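Local coordinates for protein lactate dehydrogenase (Eimeria maxima, PDB 6CT6) that probably catalyses the interconversion of pyruvate and lactate with the nicotinamide coenzyme NAD(H), at residues K49-D52 and L53-S57; E5-K8 and R9-A13; A140-A144 and A145-K149. All coordinates share one frame; numbering follows the deposited sequence.

Contact 1: K49-D52 and L53-S57; sequences KAMD and LCHNS
Met-51 and His-55 lie one turn apart on helix 45-59, the crossover helix of a Rossmann beta-alpha-beta unit whose strands are 35-39 and 66-69. Regular helix bonds join the halves: Leu-53 N to Lys-49 O at 2.9 Å, then Cys-54 to Ala-50, His-55 to Met-51 and Asn-56 to Asp-52. On the face turned to strands 35-39 and 66-69, Ala-50 is small enough to sit close to Val-66, while branched Leu-53 reaches Leu-38, Val-66 and helix 19-31. Lys-49 runs out extended, and NZ bonds to Ser-17 O in the glycine-rich turn near the coenzyme. Asp-52 faces the second subunit: backbone amides of Tyr-243, Tyr-244 and Ala-245 of that subunit hold its carboxylate, which the start of that subunit's helix 244-259 probably stabilises as an anion. With CG anti to the carbonyl carbon (chi1 -58°), the His-55 ring swings back until one face lies over Met-51 O, 3.2 Å below the plane. Met-51 runs alongside, its CG 3.6 Å from His-55 CE1. A water at the ring edge, in its plane, donates to Asp-52 OD1 at 2.6 Å and lies 2.9 Å from His-55 ND1.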
# COMPACT_ATOMS: atom_id res chain seq x y z
N LYS B 49 8.22 -9.13 3.08
CA LYS B 49 7.71 -7.89 2.51
C LYS B 49 8.77 -7.19 1.66
O LYS B 49 8.46 -6.67 0.59
CB LYS B 49 7.20 -6.97 3.62
CG LYS B 49 5.93 -7.45 4.30
CD LYS B 49 5.41 -6.43 5.30
CE LYS B 49 4.04 -6.82 5.84
NZ LYS B 49 3.56 -5.89 6.90
N ALA B 50 10.01 -7.18 2.14
CA ALA B 50 11.09 -6.55 1.39
C ALA B 50 11.29 -7.22 0.03
O ALA B 50 11.53 -6.54 -0.97
CB ALA B 50 12.38 -6.58 2.20
N MET B 51 11.20 -8.55 -0.01
CA MET B 51 11.36 -9.27 -1.26
C MET B 51 10.26 -8.89 -2.24
O MET B 51 10.52 -8.60 -3.42
CB MET B 51 11.37 -10.77 -0.98
CG MET B 51 11.53 -11.67 -2.20
SD MET B 51 11.77 -13.41 -1.73
CE MET B 51 13.34 -13.34 -0.88
N ASP B 52 9.01 -8.88 -1.76
CA ASP B 52 7.89 -8.41 -2.57
C ASP B 52 8.12 -7.00 -3.09
O ASP B 52 7.81 -6.69 -4.25
CB ASP B 52 6.62 -8.48 -1.72
CG ASP B 52 5.36 -8.22 -2.52
OD1 ASP B 52 5.41 -8.27 -3.77
OD2 ASP B 52 4.31 -7.98 -1.89
N LEU B 53 8.66 -6.12 -2.25
CA LEU B 53 8.83 -4.72 -2.65
C LEU B 53 10.02 -4.51 -3.57
O LEU B 53 10.01 -3.57 -4.37
CB LEU B 53 8.94 -3.84 -1.40
CG LEU B 53 7.60 -3.68 -0.67
CD1 LEU B 53 7.82 -3.14 0.73
CD2 LEU B 53 6.66 -2.77 -1.45
N CYS B 54 11.05 -5.36 -3.48
CA CYS B 54 12.10 -5.32 -4.49
C CYS B 54 11.55 -5.73 -5.85
O CYS B 54 11.91 -5.14 -6.88
CB CYS B 54 13.27 -6.23 -4.09
SG CYS B 54 14.32 -5.58 -2.76
N HIS B 55 10.67 -6.73 -5.87
CA HIS B 55 9.96 -7.06 -7.10
C HIS B 55 9.13 -5.88 -7.59
O HIS B 55 9.11 -5.58 -8.79
CB HIS B 55 9.06 -8.28 -6.88
CG HIS B 55 9.80 -9.50 -6.43
ND1 HIS B 55 9.17 -10.57 -5.83
CD2 HIS B 55 11.12 -9.83 -6.49
CE1 HIS B 55 10.07 -11.50 -5.54
NE2 HIS B 55 11.26 -11.07 -5.93
N ASN B 56 8.44 -5.20 -6.67
CA ASN B 56 7.60 -4.07 -7.07
C ASN B 56 8.43 -3.00 -7.77
O ASN B 56 8.02 -2.46 -8.81
CB ASN B 56 6.90 -3.48 -5.84
CG ASN B 56 5.96 -2.34 -6.21
OD1 ASN B 56 4.86 -2.57 -6.70
ND2 ASN B 56 6.41 -1.11 -5.99
N SER B 57 9.59 -2.66 -7.21
CA SER B 57 10.47 -1.69 -7.86
C SER B 57 10.71 -2.06 -9.32
O SER B 57 10.63 -1.21 -10.21
CB SER B 57 11.80 -1.59 -7.11
OG SER B 57 11.65 -0.90 -5.88
O HOH W 1 6.33 -10.15 -5.30

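Contact 2: E5-K8 and R9-A13; sequences EQNK and RPKIA
Arg-9 opens the segment by giving its N to Asn-7 OD1, a 2.8 Å bond that closes an Asx turn just ahead of strand 11-15. The donor stands 35° out of the amide's carbonyl plane. Asparagine suits the place: with CG between the backbone N and the carbonyl carbon (chi1 63°), its short side chain brings OD1 round to the N-H two residues on, while ND2 bonds to Asp-35. Beyond the turn Arg-9 extends from CG to NE, long enough for NH1 to meet Gly-63 O and to form a salt bridge with Asp-35. Pro-10 follows, its rigid extended backbone leading the chain toward the strand. Lys-11 begins that strand, yet bends at chi2 (-55°) and turns its end back to the turn. Lys-11 NZ bonds to Arg-9 O at 2.8 Å and to Asn-7 O at 3.0 Å, standing well above the carbonyl plane of the latter; Lys-11 CE lies 3.1 Å from Asn-7 OD1. Ile-12 and Ala-13 carry the strand on, bonded to strands 35-39 and 80-83. Two carbonyls therefore grip the ammonium of a buried lysine, and their negative ends would be expected to favour its charged form while tying the N-terminal arm to the first Rossmann strand.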
# COMPACT_ATOMS: atom_id res chain seq x y z
N GLU B 5 23.69 -0.94 1.79
CA GLU B 5 24.86 -0.82 0.93
C GLU B 5 25.08 0.64 0.60
O GLU B 5 24.13 1.39 0.36
CB GLU B 5 24.67 -1.65 -0.34
CG GLU B 5 23.65 -1.10 -1.32
CD GLU B 5 23.13 -2.16 -2.29
OE1 GLU B 5 23.19 -3.36 -1.94
OE2 GLU B 5 22.68 -1.79 -3.39
N GLN B 6 26.34 1.07 0.62
CA GLN B 6 26.63 2.50 0.51
C GLN B 6 26.34 3.00 -0.90
O GLN B 6 26.77 2.39 -1.89
CB GLN B 6 28.09 2.77 0.88
CG GLN B 6 28.46 4.25 0.85
CD GLN B 6 27.55 5.10 1.73
OE1 GLN B 6 27.04 4.63 2.75
NE2 GLN B 6 27.34 6.34 1.32
N ASN B 7 25.61 4.10 -1.00
CA ASN B 7 25.35 4.75 -2.28
C ASN B 7 24.81 6.15 -2.02
O ASN B 7 24.66 6.58 -0.87
CB ASN B 7 24.39 3.92 -3.15
CG ASN B 7 23.01 3.77 -2.53
OD1 ASN B 7 22.48 4.70 -1.92
ND2 ASN B 7 22.42 2.59 -2.70
N LYS B 8 24.52 6.87 -3.11
CA LYS B 8 24.08 8.26 -3.02
C LYS B 8 22.71 8.40 -2.38
O LYS B 8 22.41 9.44 -1.78
CB LYS B 8 24.04 8.88 -4.42
CG LYS B 8 25.28 9.64 -4.86
CD LYS B 8 25.08 10.19 -6.26
CE LYS B 8 26.16 11.16 -6.66
NZ LYS B 8 27.52 10.60 -6.52
N ARG B 9 21.85 7.39 -2.51
CA ARG B 9 20.45 7.54 -2.17
C ARG B 9 20.26 7.79 -0.68
O ARG B 9 21.09 7.37 0.14
CB ARG B 9 19.67 6.30 -2.57
CG ARG B 9 19.80 5.90 -4.03
CD ARG B 9 19.04 4.61 -4.31
NE ARG B 9 19.25 4.12 -5.67
CZ ARG B 9 19.03 2.87 -6.07
NH1 ARG B 9 18.61 1.95 -5.21
NH2 ARG B 9 19.25 2.54 -7.33
N PRO B 10 19.18 8.46 -0.29
CA PRO B 10 18.82 8.51 1.13
C PRO B 10 18.57 7.11 1.66
O PRO B 10 18.18 6.20 0.91
CB PRO B 10 17.55 9.36 1.16
CG PRO B 10 17.53 10.10 -0.13
CD PRO B 10 18.21 9.20 -1.12
N LYS B 11 18.78 6.93 2.96
CA LYS B 11 18.54 5.66 3.63
C LYS B 11 17.41 5.87 4.65
O LYS B 11 17.58 6.61 5.62
CB LYS B 11 19.82 5.15 4.29
CG LYS B 11 21.02 5.08 3.34
CD LYS B 11 20.71 4.26 2.08
CE LYS B 11 21.86 4.26 1.07
NZ LYS B 11 22.82 5.39 1.21
N ILE B 12 16.28 5.22 4.41
CA ILE B 12 15.07 5.38 5.21
C ILE B 12 14.88 4.11 6.03
O ILE B 12 14.71 3.02 5.47
CB ILE B 12 13.85 5.65 4.32
CG1 ILE B 12 14.08 6.90 3.45
CG2 ILE B 12 12.58 5.81 5.17
CD1 ILE B 12 13.28 6.89 2.18
N ALA B 13 14.88 4.25 7.35
CA ALA B 13 14.73 3.12 8.26
C ALA B 13 13.32 3.12 8.85
O ALA B 13 12.93 4.07 9.53
CB ALA B 13 15.77 3.17 9.38

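Contact 3: A140-A144 and A145-K149; sequences AVQEA and ANVPK
Gln-142 and Val-147 meet where helix 134-145, a crossover helix between parallel strands 126-129 and 152-155 of the Rossmann domain, gives way to the loop leading to strand 152-155. The tight part is the last helical turn. Ala-145 N bonds to Val-141 O at 2.8 Å, and Asn-146 N bonds to Gln-142 O at 2.6 Å, a short bond. The methyl of Ala-145 sits 3.3 Å from Val-141 O, and alanine adds nothing beyond CB on this buried side. Here the branched side chains of Val-141 and Val-147 both pack on Ile-152, and Gln-142 joins them there, also touching Tyr-281.

The outer side is looser. Glu-143 is exposed, as suits a charged residue at the surface. Asn-146, the first residue to leave helical backbone angles, adopts the left-handed conformation (phi 64°), which asparagine accepts more readily than most residues; it too is exposed, and its side chain touches Lys-119 of helix 104-121.

Lys-149, itself exposed, bends at chi2 and chi4 and crosses the Gln-142 side chain at about a right angle, with Lys-149 CE 3.8 Å from Gln-142 OE1, while its ammonium makes a cation-pi contact with Tyr-270. Gln-142 itself bends at chi2 (-73°), bringing its amide to the departing loop: Gln-142 NE2 donates to Val-147 O at 2.9 Å, nearly straight at 158°, with the donor in the carbonyl plane and the acceptor close to the amide plane.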
# COMPACT_ATOMS: atom_id res chain seq x y z
N ALA B 140 8.99 9.72 24.87
CA ALA B 140 9.74 8.57 25.35
C ALA B 140 10.91 8.24 24.44
O ALA B 140 12.02 7.96 24.91
CB ALA B 140 8.81 7.36 25.48
N VAL B 141 10.69 8.27 23.12
CA VAL B 141 11.78 8.04 22.17
C VAL B 141 12.86 9.10 22.35
O VAL B 141 14.05 8.78 22.45
CB VAL B 141 11.23 8.03 20.73
CG1 VAL B 141 12.37 7.87 19.73
CG2 VAL B 141 10.21 6.91 20.56
N GLN B 142 12.47 10.37 22.38
CA GLN B 142 13.44 11.45 22.47
C GLN B 142 14.36 11.27 23.67
O GLN B 142 15.59 11.35 23.56
CB GLN B 142 12.72 12.80 22.54
CG GLN B 142 13.65 14.02 22.40
CD GLN B 142 14.49 14.27 23.63
OE1 GLN B 142 14.00 14.20 24.76
NE2 GLN B 142 15.77 14.55 23.42
N GLU B 143 13.77 11.03 24.85
CA GLU B 143 14.56 10.93 26.07
C GLU B 143 15.55 9.78 25.99
O GLU B 143 16.71 9.92 26.39
CB GLU B 143 13.63 10.78 27.27
CG GLU B 143 12.74 11.99 27.48
CD GLU B 143 11.52 11.70 28.33
OE1 GLU B 143 11.36 10.54 28.77
OE2 GLU B 143 10.71 12.63 28.54
N ALA B 144 15.12 8.63 25.45
CA ALA B 144 16.01 7.48 25.35
C ALA B 144 17.07 7.68 24.28
O ALA B 144 18.18 7.16 24.42
CB ALA B 144 15.20 6.22 25.06
N ALA B 145 16.75 8.41 23.21
CA ALA B 145 17.70 8.61 22.12
C ALA B 145 18.59 9.82 22.33
O ALA B 145 19.73 9.83 21.85
CB ALA B 145 16.94 8.76 20.79
N ASN B 146 18.10 10.84 23.02
CA ASN B 146 18.87 12.05 23.30
C ASN B 146 19.21 12.81 22.02
O ASN B 146 20.29 13.39 21.89
CB ASN B 146 20.14 11.72 24.09
CG ASN B 146 20.77 12.94 24.73
OD1 ASN B 146 20.07 13.77 25.32
ND2 ASN B 146 22.08 13.07 24.61
N VAL B 147 18.28 12.80 21.07
CA VAL B 147 18.46 13.56 19.83
C VAL B 147 18.01 15.00 20.06
O VAL B 147 17.20 15.26 20.97
CB VAL B 147 17.69 12.93 18.66
CG1 VAL B 147 18.27 11.58 18.30
CG2 VAL B 147 16.20 12.83 18.98
N PRO B 148 18.48 15.96 19.26
CA PRO B 148 18.01 17.34 19.43
C PRO B 148 16.50 17.44 19.26
O PRO B 148 15.89 16.70 18.48
CB PRO B 148 18.75 18.11 18.32
CG PRO B 148 19.93 17.25 17.98
CD PRO B 148 19.50 15.84 18.21
N LYS B 149 15.90 18.38 20.00
CA LYS B 149 14.45 18.54 19.98
C LYS B 149 13.93 18.86 18.58
O LYS B 149 12.80 18.50 18.25
CB LYS B 149 14.02 19.64 20.95
CG LYS B 149 14.39 19.38 22.40
CD LYS B 149 13.68 18.15 22.95
CE LYS B 149 13.91 18.03 24.45
NZ LYS B 149 15.36 17.98 24.77

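Overall arrangement
The three contacts follow one another along the chain in the order contact 2, contact 1, contact 3, all in the N-terminal, coenzyme-binding part. Contact 2 leads into strand 11-15, contact 1 lies on helix 45-59 and contact 3 ends helix 134-145, so each belongs to an element of, or a crossover on, the same large sheet. Centres of contacts 1 and 2 are about 16 Å apart, those of 2 and 3 about 23 Å, and those of 1 and 3 about 32 Å; none touch. Contact 1 thus lies at the subunit interface and contact 3 beside strand 281-289 of the C-terminal part, with contact 2 at the start of the first strand; contacts 2 and 3 touch no other chain.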